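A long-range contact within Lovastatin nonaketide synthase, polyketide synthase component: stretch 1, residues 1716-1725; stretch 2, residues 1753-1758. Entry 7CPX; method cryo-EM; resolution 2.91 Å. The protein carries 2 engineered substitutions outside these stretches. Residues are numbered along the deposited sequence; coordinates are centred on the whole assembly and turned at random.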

# COMPACT_ATOMS: atom_id res chain seq x y z
N LEU A 1716 -45.99 -23.47 -67.94
CA LEU A 1716 -46.22 -22.04 -68.02
C LEU A 1716 -44.94 -21.26 -67.77
O LEU A 1716 -44.61 -20.33 -68.51
CB LEU A 1716 -47.31 -21.64 -67.01
CG LEU A 1716 -47.37 -20.18 -66.57
CD1 LEU A 1716 -47.60 -19.26 -67.75
CD2 LEU A 1716 -48.46 -20.00 -65.53
N LEU A 1717 -44.19 -21.64 -66.73
CA LEU A 1717 -42.93 -20.97 -66.46
C LEU A 1717 -41.96 -21.15 -67.62
O LEU A 1717 -41.26 -20.21 -68.00
CB LEU A 1717 -42.30 -21.51 -65.17
CG LEU A 1717 -43.12 -21.42 -63.88
CD1 LEU A 1717 -42.23 -21.67 -62.68
CD2 LEU A 1717 -43.83 -20.07 -63.75
N THR A 1718 -41.91 -22.36 -68.19
CA THR A 1718 -40.99 -22.61 -69.29
C THR A 1718 -41.31 -21.74 -70.50
O THR A 1718 -40.41 -21.19 -71.13
CB THR A 1718 -41.03 -24.09 -69.67
OG1 THR A 1718 -40.74 -24.89 -68.52
CG2 THR A 1718 -40.02 -24.39 -70.76
N TYR A 1719 -42.60 -21.61 -70.83
CA TYR A 1719 -43.00 -20.85 -72.01
C TYR A 1719 -43.19 -19.36 -71.73
O TYR A 1719 -43.48 -18.62 -72.67
CB TYR A 1719 -44.30 -21.41 -72.58
CG TYR A 1719 -44.13 -22.69 -73.37
CD1 TYR A 1719 -43.74 -22.66 -74.70
CD2 TYR A 1719 -44.36 -23.92 -72.78
CE1 TYR A 1719 -43.59 -23.83 -75.42
CE2 TYR A 1719 -44.20 -25.09 -73.49
CZ TYR A 1719 -43.82 -25.04 -74.81
OH TYR A 1719 -43.67 -26.21 -75.52
N ALA A 1720 -43.03 -18.92 -70.49
CA ALA A 1720 -43.34 -17.55 -70.11
C ALA A 1720 -42.07 -16.74 -69.93
O ALA A 1720 -41.13 -17.19 -69.25
CB ALA A 1720 -44.17 -17.51 -68.82
N SER A 1721 -42.03 -15.57 -70.55
CA SER A 1721 -41.04 -14.54 -70.23
C SER A 1721 -41.61 -13.46 -69.34
O SER A 1721 -40.88 -12.88 -68.53
CB SER A 1721 -40.51 -13.90 -71.52
OG SER A 1721 -41.55 -13.26 -72.24
N ASN A 1722 -42.91 -13.17 -69.48
CA ASN A 1722 -43.63 -12.28 -68.59
C ASN A 1722 -44.96 -12.93 -68.25
O ASN A 1722 -45.50 -13.72 -69.02
CB ASN A 1722 -43.87 -10.91 -69.24
CG ASN A 1722 -42.58 -10.18 -69.56
OD1 ASN A 1722 -41.56 -10.38 -68.89
ND2 ASN A 1722 -42.61 -9.33 -70.58
N THR A 1723 -45.49 -12.61 -67.07
CA THR A 1723 -46.78 -13.15 -66.69
C THR A 1723 -47.42 -12.30 -65.60
O THR A 1723 -46.73 -11.75 -64.73
CB THR A 1723 -46.66 -14.60 -66.20
OG1 THR A 1723 -46.01 -15.40 -67.19
CG2 THR A 1723 -48.05 -15.16 -65.91
N VAL A 1724 -48.74 -12.22 -65.66
CA VAL A 1724 -49.56 -11.54 -64.66
C VAL A 1724 -50.66 -12.49 -64.22
O VAL A 1724 -51.41 -13.01 -65.06
CB VAL A 1724 -50.16 -10.23 -65.21
CG1 VAL A 1724 -50.86 -9.47 -64.10
CG2 VAL A 1724 -49.08 -9.38 -65.85
N TRP A 1725 -50.77 -12.71 -62.92
CA TRP A 1725 -51.85 -13.49 -62.33
C TRP A 1725 -52.86 -12.54 -61.69
O TRP A 1725 -52.49 -11.50 -61.14
CB TRP A 1725 -51.31 -14.46 -61.28
CG TRP A 1725 -50.56 -15.62 -61.86
CD1 TRP A 1725 -51.04 -16.88 -62.06
CD2 TRP A 1725 -49.21 -15.63 -62.31
NE1 TRP A 1725 -50.07 -17.68 -62.61
CE2 TRP A 1725 -48.93 -16.93 -62.77
CE3 TRP A 1725 -48.20 -14.67 -62.37
CZ2 TRP A 1725 -47.69 -17.29 -63.29
CZ3 TRP A 1725 -46.96 -15.03 -62.87
CH2 TRP A 1725 -46.72 -16.33 -63.33
N ASP A 1753 -35.27 -13.48 -65.09
CA ASP A 1753 -35.66 -13.08 -66.43
C ASP A 1753 -37.17 -13.19 -66.64
O ASP A 1753 -37.70 -12.57 -67.57
CB ASP A 1753 -34.94 -13.95 -67.46
CG ASP A 1753 -33.43 -13.90 -67.30
OD1 ASP A 1753 -32.91 -12.85 -66.86
OD2 ASP A 1753 -32.77 -14.91 -67.62
N LEU A 1754 -37.86 -13.95 -65.80
CA LEU A 1754 -39.31 -14.14 -65.92
C LEU A 1754 -40.00 -13.07 -65.09
O LEU A 1754 -40.06 -13.16 -63.86
CB LEU A 1754 -39.70 -15.54 -65.46
CG LEU A 1754 -41.20 -15.80 -65.32
CD1 LEU A 1754 -41.93 -15.47 -66.62
CD2 LEU A 1754 -41.46 -17.24 -64.92
N GLY A 1755 -40.54 -12.06 -65.77
CA GLY A 1755 -41.34 -11.06 -65.09
C GLY A 1755 -42.57 -11.68 -64.48
O GLY A 1755 -43.35 -12.35 -65.17
N VAL A 1756 -42.77 -11.48 -63.18
CA VAL A 1756 -43.89 -12.06 -62.44
C VAL A 1756 -44.67 -10.93 -61.79
O VAL A 1756 -44.08 -10.10 -61.07
CB VAL A 1756 -43.41 -13.07 -61.39
CG1 VAL A 1756 -44.55 -13.46 -60.48
CG2 VAL A 1756 -42.82 -14.30 -62.07
N HIS A 1757 -45.97 -10.89 -62.03
CA HIS A 1757 -46.84 -9.91 -61.39
C HIS A 1757 -48.09 -10.60 -60.86
O HIS A 1757 -48.58 -11.57 -61.44
CB HIS A 1757 -47.23 -8.79 -62.36
CG HIS A 1757 -46.06 -8.01 -62.86
ND1 HIS A 1757 -45.90 -6.66 -62.60
CD2 HIS A 1757 -44.99 -8.37 -63.60
CE1 HIS A 1757 -44.78 -6.24 -63.16
NE2 HIS A 1757 -44.21 -7.26 -63.77
N VAL A 1758 -48.60 -10.08 -59.75
CA VAL A 1758 -49.83 -10.58 -59.15
C VAL A 1758 -50.72 -9.38 -58.82
O VAL A 1758 -50.24 -8.37 -58.29
CB VAL A 1758 -49.56 -11.42 -57.89
CG1 VAL A 1758 -48.48 -12.45 -58.16
CG2 VAL A 1758 -49.18 -10.53 -56.72

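Gly 1755, the residue at which the second strand begins, sits where a side chain would not fit as the neighbouring atoms are placed: an ideally built CB would lie 2.9 Å from Asn 1722 OD1, a clash. The CA atoms of Asn 1722 and Gly 1755 are 4.4 Å apart, and the carboxamide of Asn 1722 turns in toward the space the glycine leaves empty. Its ND2 is hydrogen-bonded elsewhere in the structure.

From this point the two segments run side by side as parallel strands, their N-to-C directions only 17° apart. Parallel pairing makes alternate residues of each strand serve the other, and four backbone hydrogen bonds follow that pattern. Gly 1755 N donates to Ser 1721 O at 2.9 Å, and Thr 1723 N donates to Gly 1755 O, also at 2.9 Å, so the glycine is bonded through both its amide and its carbonyl. One step on, His 1757 N donates to Thr 1723 O at 2.9 Å, and Trp 1725 N reaches His 1757 O at the same 2.9 Å. This last bond is the straightest, with an angle of 170° at the hydrogen; the other three are bent to between 131° and 142°.

Several of the same carbonyls also receive CA-H...O contacts, as expected where parallel strands bring alpha carbons near acceptors. Leu 1754 CA lies 3.3 Å from Ser 1721 O, Asn 1722 CA 3.4 Å from Gly 1755 O, and Val 1724 CA 3.4 Å from His 1757 O. At the far end Val 1758 CA approaches Trp 1725 O at 3.4 Å.

Side chains alternate between the two faces of the sheet. Val 1724 and His 1757 share the face of Asn 1722, and their side chains meet at 4.0 Å between Val 1724 CG2 and His 1757 CB. Thr 1723, Val 1756, Trp 1725 and Val 1758 occupy the other face. There the indole of Trp 1725, with chi1 at -73°, runs back toward the start of the strands and brings CZ3 to 3.7 Å from Val 1756 CG1; Val 1756 lies two residues before Val 1758, the register partner of Trp 1725. Thr 1723 turns its hydroxyl back to its own strand, where OG1 donates to Asn 1722 O at 2.5 Å.

Before the strands pair, Leu 1754 carries the apolar part of the contact and has more area covered by the opposing stretch than any other residue here. Its CA-to-CB bond points sideways, but the t, p rotamer brings the end of the side chain nearer to the first stretch. Leu 1754 CD1 packs 3.7 Å from Ala 1720 CB, while Leu 1754 CD2 meets Leu 1717 CD2 at 3.9 Å. The contact thus extends from the sheet back to the helix that precedes the corner at Ser 1721 and Asn 1722. In all, 483 Å² is buried, summed over both sides.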